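Local coordinates for RING-type domain-containing protein (Chaetomium thermophilum, PDB 6Z3U), which probably activates the cyclin-dependent kinase of the CAK complex as its MAT1-like third subunit, this chain being a C-terminal piece that lacks the RING domain, at residues 45-48 / 49-53. Residues are numbered along the deposited sequence; the frame is centred on the assembly and turned at random.
Sequences DYIS and RAMFE
M51 meets I47 one turn back on helix 43-55. Its CB is 3.5 Å from I47 O; CG, set beside the backbone N by chi1 of -68°, comes to 3.3 Å from the same I47 O and 4.3 Å from I47 CG2. Beyond CG the thioether chain bends about both CB-CG and CG-SD, its end leads away from 45-48, and the side chain packs on Y16 and L22; a flexible, unbranched methionine suits such an irregular apolar surface. I47 also packs on L27 of helix 25-31.

Four successive i to i+4 bonds join the turns: R49 N to D45 O (2.8 Å), A50 N to Y46 O (2.9 Å), M51 N to I47 O (3.0 Å) and F52 N to S48 O (3.2 Å). S48 OG is hydrogen-bonded to the carbonyl L44 O, which satisfies this small hydroxyl within its own helix. The small A50 lets G194 of the cyclin subunit come close.

R49 runs out extended, and its NH2 is 3.1 Å from E53 OE2, which stands well out of the guanidinium plane, so charge alone pairs them; E53 OE1 also bridges R190 of the cyclin. Y46 packs on P248 and R49 on F215 of the kinase subunit. This is a regular alpha-helix, buried between the cyclin and kinase subunits of the CAK complex.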
loop_
_atom_site.group_PDB
_atom_site.type_symbol
_atom_site.label_atom_id
_atom_site.label_comp_id
_atom_site.label_asym_id
_atom_site.label_seq_id
_atom_site.Cartn_x
_atom_site.Cartn_y
_atom_site.Cartn_z
ATOM N N ASP C 45 12.995 -9.229 -7.946
ATOM C CA ASP C 45 12.117 -8.125 -7.581
ATOM C C ASP C 45 12.385 -7.653 -6.156
ATOM O O ASP C 45 12.345 -6.449 -5.878
ATOM C CB ASP C 45 10.656 -8.546 -7.746
ATOM C CG ASP C 45 10.207 -8.556 -9.203
ATOM O OD1 ASP C 45 11.018 -8.198 -10.084
ATOM O OD2 ASP C 45 9.040 -8.923 -9.469
ATOM N N TYR C 46 12.667 -8.585 -5.240
ATOM C CA TYR C 46 12.979 -8.201 -3.865
ATOM C C TYR C 46 14.262 -7.378 -3.805
ATOM O O TYR C 46 14.313 -6.333 -3.148
ATOM C CB TYR C 46 13.093 -9.445 -2.982
ATOM C CG TYR C 46 13.582 -9.161 -1.578
ATOM C CD1 TYR C 46 12.701 -8.743 -0.589
ATOM C CD2 TYR C 46 14.919 -9.318 -1.235
ATOM C CE1 TYR C 46 13.134 -8.485 0.696
ATOM C CE2 TYR C 46 15.364 -9.062 0.051
ATOM C CZ TYR C 46 14.466 -8.645 1.012
ATOM O OH TYR C 46 14.894 -8.390 2.297
ATOM N N ILE C 47 15.318 -7.849 -4.473
ATOM C CA ILE C 47 16.568 -7.096 -4.506
ATOM C C ILE C 47 16.334 -5.717 -5.106
ATOM O O ILE C 47 16.833 -4.706 -4.597
ATOM C CB ILE C 47 17.643 -7.874 -5.290
ATOM C CG1 ILE C 47 17.935 -9.217 -4.613
ATOM C CG2 ILE C 47 18.912 -7.040 -5.418
ATOM C CD1 ILE C 47 18.820 -10.145 -5.429
ATOM N N SER C 48 15.568 -5.654 -6.199
ATOM C CA SER C 48 15.241 -4.366 -6.798
ATOM C C SER C 48 14.433 -3.501 -5.844
ATOM O O SER C 48 14.585 -2.275 -5.835
ATOM C CB SER C 48 14.468 -4.578 -8.098
ATOM O OG SER C 48 15.179 -5.427 -8.981
ATOM N N ARG C 49 13.570 -4.121 -5.038
ATOM C CA ARG C 49 12.760 -3.371 -4.085
ATOM C C ARG C 49 13.619 -2.793 -2.971
ATOM O O ARG C 49 13.423 -1.642 -2.562
ATOM C CB ARG C 49 11.669 -4.286 -3.527
ATOM C CG ARG C 49 10.689 -3.641 -2.558
ATOM C CD ARG C 49 9.408 -4.466 -2.483
ATOM N NE ARG C 49 8.729 -4.373 -1.194
ATOM C CZ ARG C 49 7.987 -3.341 -0.805
ATOM N NH1 ARG C 49 7.401 -3.358 0.383
ATOM N NH2 ARG C 49 7.839 -2.287 -1.596
ATOM N N ALA C 50 14.583 -3.571 -2.474
ATOM C CA ALA C 50 15.450 -3.091 -1.404
ATOM C C ALA C 50 16.356 -1.965 -1.888
ATOM O O ALA C 50 16.490 -0.932 -1.222
ATOM C CB ALA C 50 16.284 -4.249 -0.851
ATOM N N MET C 51 16.983 -2.146 -3.054
ATOM C CA MET C 51 17.919 -1.146 -3.558
ATOM C C MET C 51 17.230 0.194 -3.796
ATOM O O MET C 51 17.804 1.253 -3.515
ATOM C CB MET C 51 18.570 -1.650 -4.844
ATOM C CG MET C 51 19.512 -2.825 -4.637
ATOM S SD MET C 51 21.007 -2.377 -3.739
ATOM C CE MET C 51 21.995 -1.673 -5.058
ATOM N N PHE C 52 16.001 0.171 -4.313
ATOM C CA PHE C 52 15.267 1.415 -4.513
ATOM C C PHE C 52 15.049 2.137 -3.190
ATOM O O PHE C 52 15.381 3.319 -3.048
ATOM C CB PHE C 52 13.928 1.128 -5.194
ATOM C CG PHE C 52 13.059 2.341 -5.354
ATOM C CD1 PHE C 52 13.300 3.252 -6.368
ATOM C CD2 PHE C 52 11.996 2.566 -4.496
ATOM C CE1 PHE C 52 12.499 4.369 -6.520
ATOM C CE2 PHE C 52 11.191 3.680 -4.643
ATOM C CZ PHE C 52 11.443 4.583 -5.657
ATOM N N GLU C 53 14.497 1.433 -2.202
ATOM C CA GLU C 53 14.209 2.062 -0.919
ATOM C C GLU C 53 15.482 2.503 -0.214
ATOM O O GLU C 53 15.451 3.446 0.586
ATOM C CB GLU C 53 13.404 1.099 -0.045
ATOM C CG GLU C 53 12.034 0.764 -0.631
ATOM C CD GLU C 53 11.294 -0.305 0.149
ATOM O OE1 GLU C 53 11.789 -0.715 1.219
ATOM O OE2 GLU C 53 10.220 -0.741 -0.316
#